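Local coordinates for protein ribonucleoside-diphosphate reductase subunit beta (Streptococcus sanguinis, PDB 4N83) that binds two manganese(II) ions in a helical bundle and probably houses the tyrosyl radical that class Ib ribonucleotide reductase uses to turn ribonucleotides into deoxyribonucleotides, at residues Q28-T33 with E97-K102; T33-S38 with A181-L186; L64-Q69 with F159-G164; K57-L62 with S105-T110; F155-L160 with R189-H194. One frame throughout, in Å; residues are numbered along the deposited sequence.

Interaction 1. Residues Q28-T33 with E97-K102; sequences QFWLDT and ESVHAK. With MN (manganese (II) ion), chain J; MN (manganese (II) ion), chain I.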
# COMPACT_ATOMS: atom_id res chain seq x y z
N GLN A 28 3.90 10.41 8.06
CA GLN A 28 5.08 10.57 7.21
C GLN A 28 4.79 10.25 5.73
O GLN A 28 5.66 9.75 5.02
CB GLN A 28 6.22 9.67 7.71
CG GLN A 28 6.90 10.16 8.98
CD GLN A 28 8.01 9.24 9.44
OE1 GLN A 28 8.53 8.43 8.67
NE2 GLN A 28 8.39 9.36 10.71
N PHE A 29 3.57 10.56 5.27
CA PHE A 29 3.20 10.39 3.86
C PHE A 29 3.79 11.53 3.03
O PHE A 29 3.83 12.68 3.48
CB PHE A 29 1.67 10.37 3.73
CG PHE A 29 1.16 10.45 2.31
CD1 PHE A 29 0.76 9.30 1.64
CD2 PHE A 29 1.04 11.67 1.67
CE1 PHE A 29 0.28 9.37 0.34
CE2 PHE A 29 0.57 11.75 0.37
CZ PHE A 29 0.19 10.60 -0.30
N TRP A 30 4.24 11.22 1.81
CA TRP A 30 4.79 12.24 0.91
C TRP A 30 4.79 11.81 -0.56
O TRP A 30 4.63 10.63 -0.87
CB TRP A 30 6.21 12.62 1.33
CG TRP A 30 7.19 11.48 1.28
CD1 TRP A 30 7.38 10.52 2.22
CD2 TRP A 30 8.11 11.20 0.22
NE1 TRP A 30 8.36 9.66 1.83
CE2 TRP A 30 8.83 10.05 0.60
CE3 TRP A 30 8.40 11.81 -1.00
CZ2 TRP A 30 9.82 9.49 -0.21
CZ3 TRP A 30 9.39 11.25 -1.81
CH2 TRP A 30 10.09 10.10 -1.40
N LEU A 31 4.96 12.80 -1.44
CA LEU A 31 5.02 12.56 -2.89
C LEU A 31 6.14 13.37 -3.54
O LEU A 31 6.45 14.48 -3.12
CB LEU A 31 3.68 12.92 -3.55
CG LEU A 31 2.53 11.93 -3.37
CD1 LEU A 31 1.23 12.54 -3.88
CD2 LEU A 31 2.82 10.61 -4.08
N ASP A 32 6.74 12.79 -4.58
CA ASP A 32 7.82 13.43 -5.33
C ASP A 32 7.35 14.65 -6.14
O ASP A 32 8.16 15.52 -6.47
CB ASP A 32 8.50 12.42 -6.28
CG ASP A 32 7.50 11.66 -7.15
OD1 ASP A 32 7.37 12.01 -8.34
OD2 ASP A 32 6.86 10.73 -6.63
N THR A 33 6.06 14.72 -6.44
CA THR A 33 5.49 15.81 -7.23
C THR A 33 5.44 17.15 -6.49
O THR A 33 5.29 18.20 -7.12
CB THR A 33 4.07 15.45 -7.71
OG1 THR A 33 3.30 14.96 -6.61
CG2 THR A 33 4.13 14.39 -8.80
N GLU A 97 7.10 2.01 -0.44
CA GLU A 97 8.23 1.44 -1.16
C GLU A 97 8.12 1.71 -2.67
O GLU A 97 9.13 1.87 -3.35
CB GLU A 97 8.35 -0.07 -0.90
CG GLU A 97 8.61 -0.47 0.55
CD GLU A 97 10.00 -0.12 1.05
OE1 GLU A 97 10.76 0.57 0.34
OE2 GLU A 97 10.34 -0.53 2.18
N SER A 98 6.89 1.75 -3.18
CA SER A 98 6.64 2.13 -4.58
C SER A 98 6.89 3.62 -4.82
O SER A 98 7.36 4.01 -5.89
CB SER A 98 5.22 1.76 -5.02
OG SER A 98 5.15 0.42 -5.49
N VAL A 99 6.56 4.45 -3.82
CA VAL A 99 6.82 5.89 -3.90
C VAL A 99 8.33 6.14 -3.94
O VAL A 99 8.79 7.01 -4.68
CB VAL A 99 6.20 6.66 -2.71
CG1 VAL A 99 6.61 8.12 -2.73
CG2 VAL A 99 4.68 6.55 -2.75
N HIS A 100 9.08 5.37 -3.16
CA HIS A 100 10.54 5.45 -3.16
C HIS A 100 11.09 5.06 -4.54
O HIS A 100 12.01 5.71 -5.05
CB HIS A 100 11.15 4.54 -2.09
CG HIS A 100 10.73 4.86 -0.69
ND1 HIS A 100 10.94 4.01 0.37
CD2 HIS A 100 10.08 5.94 -0.19
CE1 HIS A 100 10.45 4.55 1.47
NE2 HIS A 100 9.92 5.72 1.16
N ALA A 101 10.53 4.02 -5.13
CA ALA A 101 10.94 3.56 -6.46
C ALA A 101 10.65 4.61 -7.53
O ALA A 101 11.46 4.83 -8.43
CB ALA A 101 10.25 2.24 -6.80
N LYS A 102 9.48 5.25 -7.44
CA LYS A 102 9.09 6.28 -8.40
C LYS A 102 9.92 7.56 -8.25
O LYS A 102 10.33 8.14 -9.25
CB LYS A 102 7.59 6.62 -8.26
CG LYS A 102 7.14 7.77 -9.14
CD LYS A 102 5.64 7.97 -9.11
CE LYS A 102 5.24 9.32 -9.70
NZ LYS A 102 5.68 9.47 -11.11
MN MN J . 12.69 1.66 0.37
MN MN I . 11.28 -0.92 4.08

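Interaction 2. Residues T33-S38 with A181-L186; sequences TRIPLS and AEIIKL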
# COMPACT_ATOMS: atom_id res chain seq x y z
N THR A 33 6.06 14.72 -6.44
CA THR A 33 5.49 15.81 -7.23
C THR A 33 5.44 17.15 -6.49
O THR A 33 5.29 18.20 -7.12
CB THR A 33 4.07 15.45 -7.71
OG1 THR A 33 3.30 14.96 -6.61
CG2 THR A 33 4.13 14.39 -8.80
N ARG A 34 5.56 17.12 -5.16
CA ARG A 34 5.57 18.35 -4.35
C ARG A 34 6.92 19.07 -4.44
O ARG A 34 6.96 20.30 -4.54
CB ARG A 34 5.28 18.02 -2.88
CG ARG A 34 3.93 17.38 -2.62
CD ARG A 34 3.80 16.97 -1.17
NE ARG A 34 2.53 16.29 -0.89
CZ ARG A 34 2.17 15.83 0.31
NH1 ARG A 34 2.97 15.96 1.37
NH2 ARG A 34 0.99 15.23 0.46
N ILE A 35 8.00 18.30 -4.39
CA ILE A 35 9.36 18.86 -4.34
C ILE A 35 9.76 19.49 -5.68
O ILE A 35 9.64 18.84 -6.72
CB ILE A 35 10.39 17.77 -3.96
CG1 ILE A 35 10.13 17.26 -2.53
CG2 ILE A 35 11.82 18.30 -4.07
CD1 ILE A 35 10.81 15.95 -2.20
N PRO A 36 10.23 20.75 -5.66
CA PRO A 36 10.68 21.42 -6.88
C PRO A 36 12.12 21.06 -7.25
O PRO A 36 13.07 21.62 -6.70
CB PRO A 36 10.57 22.91 -6.52
CG PRO A 36 10.81 22.95 -5.05
CD PRO A 36 10.31 21.65 -4.49
N LEU A 37 12.27 20.12 -8.18
CA LEU A 37 13.59 19.63 -8.58
C LEU A 37 14.30 20.54 -9.60
O LEU A 37 15.52 20.45 -9.76
CB LEU A 37 13.47 18.21 -9.15
CG LEU A 37 13.06 17.14 -8.13
CD1 LEU A 37 12.40 15.95 -8.81
CD2 LEU A 37 14.25 16.70 -7.30
N SER A 38 13.54 21.40 -10.26
CA SER A 38 14.08 22.30 -11.29
C SER A 38 15.02 23.37 -10.72
O SER A 38 15.85 23.92 -11.45
CB SER A 38 12.95 22.98 -12.06
OG SER A 38 12.18 23.82 -11.22
N ALA A 181 18.41 16.05 -2.37
CA ALA A 181 18.74 15.49 -1.06
C ALA A 181 17.49 15.27 -0.21
O ALA A 181 17.35 14.24 0.44
CB ALA A 181 19.73 16.38 -0.33
N GLU A 182 16.57 16.24 -0.23
CA GLU A 182 15.32 16.17 0.55
C GLU A 182 14.46 14.96 0.17
O GLU A 182 13.85 14.33 1.03
CB GLU A 182 14.50 17.46 0.41
CG GLU A 182 14.71 18.47 1.53
CD GLU A 182 14.07 18.06 2.85
OE1 GLU A 182 14.40 18.69 3.88
OE2 GLU A 182 13.24 17.13 2.87
N ILE A 183 14.42 14.65 -1.12
CA ILE A 183 13.64 13.52 -1.62
C ILE A 183 14.27 12.19 -1.19
O ILE A 183 13.57 11.18 -1.07
CB ILE A 183 13.48 13.58 -3.16
CG1 ILE A 183 12.30 12.72 -3.62
CG2 ILE A 183 14.76 13.18 -3.87
CD1 ILE A 183 11.87 13.02 -5.03
N ILE A 184 15.58 12.20 -0.96
CA ILE A 184 16.30 11.06 -0.38
C ILE A 184 16.22 11.10 1.14
O ILE A 184 16.13 10.06 1.79
CB ILE A 184 17.79 11.06 -0.82
CG1 ILE A 184 17.91 10.92 -2.34
CG2 ILE A 184 18.57 9.96 -0.12
CD1 ILE A 184 17.42 9.60 -2.91
N LYS A 185 16.25 12.31 1.70
CA LYS A 185 16.10 12.53 3.14
C LYS A 185 14.79 11.93 3.65
O LYS A 185 14.75 11.30 4.70
CB LYS A 185 16.12 14.04 3.44
CG LYS A 185 16.37 14.40 4.90
CD LYS A 185 17.83 14.75 5.15
CE LYS A 185 18.02 15.29 6.56
NZ LYS A 185 18.01 14.21 7.59
N LEU A 186 13.71 12.15 2.89
CA LEU A 186 12.39 11.61 3.23
C LEU A 186 12.36 10.08 3.17
O LEU A 186 11.68 9.44 3.98
CB LEU A 186 11.33 12.19 2.29
CG LEU A 186 11.03 13.68 2.45
CD1 LEU A 186 10.38 14.24 1.19
CD2 LEU A 186 10.16 13.95 3.67

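Interaction 3. Residues L64-Q69 with F159-G164; sequences LLDTLQ and FLFYSG. With MN (manganese (II) ion), chain J.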
# COMPACT_ATOMS: atom_id res chain seq x y z
N LEU A 64 16.51 -0.25 -8.26
CA LEU A 64 16.35 -1.70 -8.42
C LEU A 64 15.86 -2.35 -7.12
O LEU A 64 15.04 -3.26 -7.15
CB LEU A 64 17.68 -2.33 -8.84
CG LEU A 64 17.65 -3.80 -9.29
CD1 LEU A 64 16.99 -3.94 -10.65
CD2 LEU A 64 19.05 -4.37 -9.31
N LEU A 65 16.37 -1.86 -5.99
CA LEU A 65 16.07 -2.44 -4.68
C LEU A 65 14.78 -1.90 -4.04
O LEU A 65 14.18 -2.57 -3.22
CB LEU A 65 17.25 -2.23 -3.73
CG LEU A 65 18.58 -2.81 -4.21
CD1 LEU A 65 19.73 -2.31 -3.34
CD2 LEU A 65 18.54 -4.34 -4.22
N ASP A 66 14.38 -0.68 -4.42
CA ASP A 66 13.06 -0.16 -4.02
C ASP A 66 11.95 -0.79 -4.87
O ASP A 66 10.80 -0.86 -4.43
CB ASP A 66 13.01 1.37 -4.10
CG ASP A 66 13.38 2.05 -2.79
OD1 ASP A 66 12.77 1.73 -1.75
OD2 ASP A 66 14.29 2.91 -2.80
N THR A 67 12.30 -1.22 -6.08
CA THR A 67 11.39 -2.00 -6.93
C THR A 67 11.25 -3.42 -6.37
O THR A 67 10.15 -3.98 -6.33
CB THR A 67 11.89 -2.09 -8.38
OG1 THR A 67 12.21 -0.78 -8.86
CG2 THR A 67 10.84 -2.72 -9.29
N LEU A 68 12.38 -3.99 -5.95
CA LEU A 68 12.41 -5.31 -5.32
C LEU A 68 11.51 -5.38 -4.09
O LEU A 68 10.81 -6.37 -3.89
CB LEU A 68 13.85 -5.66 -4.93
CG LEU A 68 14.08 -6.97 -4.16
CD1 LEU A 68 13.70 -8.17 -5.01
CD2 LEU A 68 15.53 -7.07 -3.71
N GLN A 69 11.53 -4.32 -3.28
CA GLN A 69 10.76 -4.27 -2.04
C GLN A 69 9.26 -4.10 -2.28
O GLN A 69 8.45 -4.78 -1.66
CB GLN A 69 11.28 -3.15 -1.13
CG GLN A 69 12.63 -3.43 -0.49
CD GLN A 69 12.56 -4.45 0.63
OE1 GLN A 69 12.55 -4.09 1.81
NE2 GLN A 69 12.50 -5.73 0.27
N PHE A 159 21.10 -0.84 6.05
CA PHE A 159 22.56 -1.00 6.00
C PHE A 159 23.15 -0.79 4.60
O PHE A 159 23.89 0.17 4.38
CB PHE A 159 22.93 -2.38 6.59
CG PHE A 159 24.16 -3.01 5.98
CD1 PHE A 159 25.40 -2.42 6.10
CD2 PHE A 159 24.06 -4.22 5.30
CE1 PHE A 159 26.53 -3.00 5.54
CE2 PHE A 159 25.18 -4.82 4.75
CZ PHE A 159 26.41 -4.21 4.86
N LEU A 160 22.81 -1.67 3.66
CA LEU A 160 23.43 -1.65 2.33
C LEU A 160 22.75 -0.70 1.33
O LEU A 160 23.23 -0.54 0.20
CB LEU A 160 23.54 -3.07 1.75
CG LEU A 160 22.26 -3.89 1.50
CD1 LEU A 160 21.69 -3.62 0.11
CD2 LEU A 160 22.54 -5.37 1.69
N PHE A 161 21.65 -0.07 1.74
CA PHE A 161 21.07 1.05 0.99
C PHE A 161 21.95 2.30 1.13
O PHE A 161 21.98 3.14 0.23
CB PHE A 161 19.65 1.37 1.50
CG PHE A 161 18.55 0.98 0.54
CD1 PHE A 161 17.66 1.93 0.07
CD2 PHE A 161 18.39 -0.34 0.13
CE1 PHE A 161 16.64 1.58 -0.80
CE2 PHE A 161 17.38 -0.69 -0.73
CZ PHE A 161 16.50 0.27 -1.20
N TYR A 162 22.68 2.39 2.24
CA TYR A 162 23.44 3.59 2.58
C TYR A 162 24.75 3.76 1.79
O TYR A 162 25.37 4.82 1.85
CB TYR A 162 23.71 3.65 4.08
CG TYR A 162 22.47 3.98 4.88
CD1 TYR A 162 21.51 3.01 5.16
CD2 TYR A 162 22.25 5.27 5.35
CE1 TYR A 162 20.37 3.32 5.88
CE2 TYR A 162 21.12 5.59 6.08
CZ TYR A 162 20.18 4.60 6.34
OH TYR A 162 19.05 4.91 7.06
N SER A 163 25.16 2.72 1.07
CA SER A 163 26.23 2.84 0.08
C SER A 163 25.84 3.87 -0.98
O SER A 163 26.68 4.62 -1.47
CB SER A 163 26.52 1.50 -0.59
OG SER A 163 25.35 0.96 -1.18
N GLY A 164 24.55 3.89 -1.32
CA GLY A 164 24.00 4.87 -2.24
C GLY A 164 23.68 6.20 -1.59
O GLY A 164 23.93 7.25 -2.18
MN MN J . 12.69 1.66 0.37

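Interaction 4. Residues K57-L62 with S105-T110; sequences KVFGGL and SSIFST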
# COMPACT_ATOMS: atom_id res chain seq x y z
N LYS A 57 24.21 6.28 -11.47
CA LYS A 57 24.50 4.89 -11.11
C LYS A 57 24.08 4.56 -9.67
O LYS A 57 23.73 3.42 -9.37
CB LYS A 57 26.00 4.60 -11.27
CG LYS A 57 26.46 4.54 -12.72
CD LYS A 57 27.93 4.17 -12.81
CE LYS A 57 28.33 3.80 -14.23
NZ LYS A 57 29.77 3.44 -14.33
N VAL A 58 24.12 5.57 -8.80
CA VAL A 58 23.74 5.41 -7.40
C VAL A 58 22.22 5.27 -7.26
O VAL A 58 21.74 4.27 -6.72
CB VAL A 58 24.25 6.60 -6.55
CG1 VAL A 58 23.46 6.75 -5.26
CG2 VAL A 58 25.73 6.41 -6.24
N PHE A 59 21.48 6.26 -7.74
CA PHE A 59 20.02 6.24 -7.64
C PHE A 59 19.42 5.07 -8.41
O PHE A 59 18.54 4.38 -7.91
CB PHE A 59 19.40 7.56 -8.13
CG PHE A 59 19.75 8.76 -7.30
CD1 PHE A 59 19.72 8.71 -5.90
CD2 PHE A 59 20.09 9.97 -7.90
CE1 PHE A 59 20.04 9.82 -5.14
CE2 PHE A 59 20.40 11.08 -7.14
CZ PHE A 59 20.38 11.01 -5.76
N GLY A 60 19.92 4.86 -9.63
CA GLY A 60 19.47 3.74 -10.46
C GLY A 60 19.68 2.38 -9.81
O GLY A 60 18.86 1.48 -9.96
N GLY A 61 20.79 2.23 -9.09
CA GLY A 61 21.09 1.00 -8.36
C GLY A 61 20.13 0.78 -7.20
O GLY A 61 19.72 -0.35 -6.93
N LEU A 62 19.80 1.86 -6.50
CA LEU A 62 18.83 1.82 -5.41
C LEU A 62 17.41 1.62 -5.94
O LEU A 62 16.59 0.97 -5.29
CB LEU A 62 18.90 3.10 -4.58
CG LEU A 62 20.23 3.41 -3.88
CD1 LEU A 62 20.24 4.84 -3.38
CD2 LEU A 62 20.50 2.43 -2.75
N SER A 105 12.76 8.30 -10.55
CA SER A 105 12.40 8.66 -11.93
C SER A 105 12.17 10.16 -12.09
O SER A 105 12.47 10.72 -13.15
CB SER A 105 11.16 7.88 -12.38
OG SER A 105 11.35 6.48 -12.26
N SER A 106 11.63 10.80 -11.05
CA SER A 106 11.43 12.26 -11.05
C SER A 106 12.75 13.02 -10.99
O SER A 106 12.87 14.11 -11.56
CB SER A 106 10.55 12.67 -9.87
OG SER A 106 9.29 12.03 -9.94
N ILE A 107 13.74 12.45 -10.30
CA ILE A 107 15.08 13.02 -10.24
C ILE A 107 15.73 12.97 -11.62
O ILE A 107 16.31 13.95 -12.08
CB ILE A 107 15.98 12.28 -9.23
CG1 ILE A 107 15.46 12.47 -7.80
CG2 ILE A 107 17.42 12.77 -9.33
CD1 ILE A 107 16.05 11.51 -6.80
N PHE A 108 15.61 11.81 -12.28
CA PHE A 108 16.20 11.61 -13.61
C PHE A 108 15.55 12.51 -14.66
O PHE A 108 16.23 13.02 -15.55
CB PHE A 108 16.08 10.15 -14.05
CG PHE A 108 16.75 9.15 -13.13
CD1 PHE A 108 18.03 9.38 -12.64
CD2 PHE A 108 16.10 7.97 -12.79
CE1 PHE A 108 18.63 8.46 -11.80
CE2 PHE A 108 16.70 7.05 -11.95
CZ PHE A 108 17.97 7.29 -11.46
N SER A 109 14.23 12.70 -14.56
CA SER A 109 13.49 13.49 -15.54
C SER A 109 13.95 14.95 -15.60
O SER A 109 14.12 15.50 -16.68
CB SER A 109 11.99 13.44 -15.24
OG SER A 109 11.50 12.12 -15.33
N THR A 110 14.15 15.55 -14.43
CA THR A 110 14.56 16.95 -14.35
C THR A 110 16.03 17.12 -14.73
O THR A 110 16.37 17.92 -15.60
CB THR A 110 14.35 17.53 -12.93
OG1 THR A 110 13.08 17.10 -12.42
CG2 THR A 110 14.39 19.05 -12.95

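Interaction 5. Residues F155-L160 with R189-H194; sequences FLETFL and RDESVH. With MN (manganese (II) ion), chain I; MN (manganese (II) ion), chain J.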
# COMPACT_ATOMS: atom_id res chain seq x y z
N PHE A 155 18.62 -5.64 6.76
CA PHE A 155 19.96 -5.49 6.17
C PHE A 155 19.90 -4.68 4.88
O PHE A 155 20.77 -3.85 4.62
CB PHE A 155 20.60 -6.85 5.86
CG PHE A 155 21.25 -7.53 7.03
CD1 PHE A 155 21.99 -6.80 7.97
CD2 PHE A 155 21.17 -8.91 7.18
CE1 PHE A 155 22.60 -7.44 9.04
CE2 PHE A 155 21.78 -9.55 8.24
CZ PHE A 155 22.50 -8.81 9.17
N LEU A 156 18.88 -4.94 4.07
CA LEU A 156 18.73 -4.28 2.77
C LEU A 156 18.67 -2.77 2.93
O LEU A 156 19.56 -2.05 2.48
CB LEU A 156 17.47 -4.79 2.05
CG LEU A 156 17.08 -4.15 0.71
CD1 LEU A 156 18.26 -4.12 -0.25
CD2 LEU A 156 15.90 -4.89 0.10
N GLU A 157 17.63 -2.29 3.61
CA GLU A 157 17.30 -0.86 3.62
C GLU A 157 17.91 -0.06 4.77
O GLU A 157 17.99 1.17 4.68
CB GLU A 157 15.78 -0.70 3.61
CG GLU A 157 15.14 -1.34 2.39
CD GLU A 157 13.64 -1.12 2.33
OE1 GLU A 157 12.94 -1.58 3.25
OE2 GLU A 157 13.18 -0.49 1.36
N THR A 158 18.36 -0.73 5.83
CA THR A 158 18.97 -0.05 6.98
C THR A 158 20.50 0.01 6.89
O THR A 158 21.13 0.83 7.56
CB THR A 158 18.60 -0.74 8.32
OG1 THR A 158 17.26 -1.24 8.26
CG2 THR A 158 18.74 0.22 9.49
N PHE A 159 21.10 -0.84 6.05
CA PHE A 159 22.56 -1.00 6.00
C PHE A 159 23.15 -0.79 4.60
O PHE A 159 23.89 0.17 4.38
CB PHE A 159 22.93 -2.38 6.59
CG PHE A 159 24.16 -3.01 5.98
CD1 PHE A 159 25.40 -2.42 6.10
CD2 PHE A 159 24.06 -4.22 5.30
CE1 PHE A 159 26.53 -3.00 5.54
CE2 PHE A 159 25.18 -4.82 4.75
CZ PHE A 159 26.41 -4.21 4.86
N LEU A 160 22.81 -1.67 3.66
CA LEU A 160 23.43 -1.65 2.33
C LEU A 160 22.75 -0.70 1.33
O LEU A 160 23.23 -0.54 0.20
CB LEU A 160 23.54 -3.07 1.75
CG LEU A 160 22.26 -3.89 1.50
CD1 LEU A 160 21.69 -3.62 0.11
CD2 LEU A 160 22.54 -5.37 1.69
N ARG A 189 13.88 8.70 6.27
CA ARG A 189 12.94 8.87 7.38
C ARG A 189 11.93 7.72 7.45
O ARG A 189 11.61 7.24 8.53
CB ARG A 189 12.19 10.21 7.26
CG ARG A 189 11.40 10.58 8.51
CD ARG A 189 10.66 11.90 8.34
NE ARG A 189 9.52 11.78 7.42
CZ ARG A 189 8.73 12.80 7.07
NH1 ARG A 189 8.94 14.02 7.54
NH2 ARG A 189 7.72 12.59 6.23
N ASP A 190 11.44 7.29 6.28
CA ASP A 190 10.52 6.16 6.21
C ASP A 190 11.22 4.84 6.52
O ASP A 190 10.70 4.02 7.28
CB ASP A 190 9.87 6.07 4.82
CG ASP A 190 8.77 7.10 4.62
OD1 ASP A 190 8.12 7.50 5.60
OD2 ASP A 190 8.55 7.49 3.45
N GLU A 191 12.40 4.64 5.93
CA GLU A 191 13.13 3.38 6.10
C GLU A 191 13.72 3.22 7.50
O GLU A 191 13.92 2.10 7.96
CB GLU A 191 14.23 3.24 5.04
CG GLU A 191 13.73 3.09 3.61
CD GLU A 191 12.77 1.93 3.41
OE1 GLU A 191 12.79 0.98 4.23
OE2 GLU A 191 11.99 1.95 2.44
N SER A 192 13.98 4.33 8.17
CA SER A 192 14.41 4.29 9.57
C SER A 192 13.32 3.68 10.45
O SER A 192 13.61 2.93 11.38
CB SER A 192 14.76 5.70 10.07
OG SER A 192 15.23 5.67 11.40
N VAL A 193 12.06 4.01 10.15
CA VAL A 193 10.91 3.48 10.89
C VAL A 193 10.57 2.05 10.47
O VAL A 193 10.13 1.25 11.30
CB VAL A 193 9.66 4.38 10.70
CG1 VAL A 193 8.47 3.81 11.45
CG2 VAL A 193 9.95 5.80 11.17
N HIS A 194 10.77 1.72 9.19
CA HIS A 194 10.54 0.36 8.69
C HIS A 194 11.47 -0.64 9.37
O HIS A 194 11.02 -1.69 9.84
CB HIS A 194 10.73 0.28 7.18
CG HIS A 194 9.66 0.99 6.39
ND1 HIS A 194 9.88 1.49 5.13
CD2 HIS A 194 8.38 1.28 6.70
CE1 HIS A 194 8.77 2.06 4.69
NE2 HIS A 194 7.84 1.94 5.63
MN MN I . 11.28 -0.92 4.08
MN MN J . 12.69 1.66 0.37

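Interaction 1. Residues Q28-T33 with E97-K102
Val-99 and His-100 of helix 84-111 meet the indole of Trp-30, which carries most of the apolar contact. Val-99 CG1 sits over one face of the six-membered ring in a CH-pi contact, 4.1 Å from its centroid; a chi1 of 174° holds this methyl anti to the backbone N. The His-100 imidazole meets the indole rim to rim, with CD2 3.6 Å from Trp-30 CZ2 and the planes 21° apart. Among polar contacts, Trp-30 NE1 and NE2 of His-100, a residue of the manganese site, both hydrogen-bond to Asp-190 OD2, a second-shell link from loop to site, where Glu-97 bridges the two metals. The charged pair is looser: Lys-102 crosses Asp-32 with NZ 4.1 Å from Asp-32 OD1, beyond a salt bridge, and that oxygen hydrogen-bonds instead to Ser-106 OG. The loop thus lies against helix 84-111, Trp-30 also touches Ile-187 of helix 178-206, and the ring of Phe-29 stacks on Phe-29 of the second subunit.

Interaction 2. Residues T33-S38 with A181-L186
Ile-35 presses its CD1 methyl onto Ile-183 and Leu-186, joining the loop between helices 16-27 and 41-44 to helix 178-206 of the ferritin-like bundle that makes up the small subunit. All of the direct contact is apolar. Ile-35 CG1 lies beside the backbone N (chi1 -65°), and with chi2 at 164° the branch runs on extended, so that CD1 is the part that arrives. It comes 3.7 Å from Ile-183 CB and 3.8 Å from Ile-183 CG1, the two isoleucines crossing obliquely. Ile-183 and Leu-186, three residues apart, offer their side chains to the loop from successive turns of the helix, and the backbones stay well separated: the CA atoms of Ile-35 and Ile-183 are 7.4 Å apart.

The helix is held by its own backbone bonds, among them Leu-186 N to Glu-182 O at 2.9 Å. Around this patch the packing continues: Ile-35 and Pro-36 rest on Asn-179, Leu-37 touches Val-180 as well as Ser-106 and Thr-110 of helix 84-111, and Ile-183 also packs on Trp-30, Asp-32 and Ile-107. Arg-34, by contrast, lies against Phe-29 within the loop. On the Leu-186 side the contact is methyl to methyl, with CD1 of Leu-186 3.8 Å from CD1 of Ile-35.

Interaction 3. Residues L64-Q69 with F159-G164
Phe-161 reaches from the turn joining helices 148-160 and 162-173 to Leu-65 and Asp-66 of helix 49-78. Its CB points past helix 49-78, and the ring, swung by chi1 (-108°), brings its far carbons to that helix. The near carbon CD2 packs against the carbonyl of Leu-156. Farther out on that side, CE2 meets Leu-65 CB at 3.4 Å and Leu-65 CD1 at 3.9 Å, the two side chains sliding past each other in opposite directions. The outermost carbon, CZ, touches Leu-65 CB again, 3.6 Å away. On the other side CE1 lies 3.4 Å from Asp-66 OD2, which comes to the ring edge near its plane, the carboxylate turned 82° to the ring. A C-H edge of this kind is probably a mildly favourable neighbour for a carboxylate. Asp-66 has stronger ties: OD1 binds a manganese ion at 2.1 Å, and OD2 is hydrogen-bonded to the hydroxyl of Tyr-104, the predicted active-site tyrosine. Beside the ring, Leu-65 CD1 and Leu-160 CD1 pack 4.2 Å apart. The contact is buried near the centre of the chain: helix 84-111 meets Asp-66 through His-100 and Ala-101, helix 128-143 meets Leu-160 through Lys-133, and Leu-156 packs on both Leu-65 and Phe-161.

Interaction 4. Residues K57-L62 with S105-T110
Phe-59 and Phe-108 share the same first torsion, chi1 near -60° with CG anti to the carbonyl carbon, and these settings bring both rings into the space between their helices. Phe-108 extends until its CZ stands 3.6 Å from Phe-59 CB and 3.6 Å from Gly-60 N. The Gly-60 backbone thus meets the ring through N, at its edge and in the ring plane. Phe-59 in turn lies crosswise to Ile-107: the Ile-107 CG2 methyl is 4.1 Å from Phe-59 CE2, while CD1 of Ile-107 stands over one ring face. This is helix-to-helix packing in the ferritin-like bundle, in which the short segments of helices 49-78 and 84-111 run nearly antiparallel, at 150°, with axes 10.7 Å apart. Phe-59 also touches Tyr-104, the predicted active-site residue, and Val-180 and Ile-184 of helix 178-206; Ile-107 packs on Val-180 and Ile-183 of that helix. Within helix 84-111, Thr-110 OG1 donates to Ser-106 O at 3.1 Å, returning its hydroxyl to the preceding turn. Ser-109 OG hydrogen-bonds to Asn-11 OD1 of the second subunit.

Interaction 5. Residues F155-L160 with R189-H194
Glu-191 OE1 and Glu-157 OE1 hold one manganese ion between them, at 2.4 Å and 2.0 Å. The other ion takes Glu-157 OE2 at 2.4 Å and Glu-191 OE2 at 2.2 Å, so both carboxylates bridge the metal pair. They arrive differently: Glu-157 comes extended beyond CG, whereas Glu-191 is bent at chi2, and their planes are turned 52° apart. Glu-191 OE1 has a further neighbour in His-194 ND1, 3.1 Å away, in a geometry that fits a hydrogen bond (N-H...O angle 158°). The oxygen lies in the imidazole plane, whereas the imidazole meets the carboxylate from above, 62° out of its plane. His-194 belongs to the metal site, and its ND1 is also 3.0 Å from the ion bound by both OE1 atoms, long for a bond, so its role is less certain. Glu-97 adds a third bridge and Asp-66 a ligand at the other ion. The bridging carboxylates of Glu-157 and Glu-191 thus hold the two ions together, their negative charge probably offset by the two cations.

In the fold
Interactions 3 and 5 lie deepest, within about 5 Å of the chain's centre, and share helix 148-160. Interaction 5 holds both manganese ions with two carboxylates; interaction 3 supplies one aspartate to one ion and is otherwise aromatic and aliphatic packing. Interaction 1 also touches both ions, through Glu-97, and meets interaction 5 at Asp-190. Interaction 4 is buried but farther out; it shares helix 49-78 with interaction 3 and helix 84-111 with interaction 1, and is made by hydrocarbon side chains, with one backbone N at a ring edge. Interaction 2 is the most peripheral, partly buried at about 17 Å from the centre, sharing Thr-33 with interaction 1 and helix 178-206 with interaction 5. Metal-binding carboxylates thus occur in interactions 1, 3 and 5, whereas 2 and 4 are packing without metal.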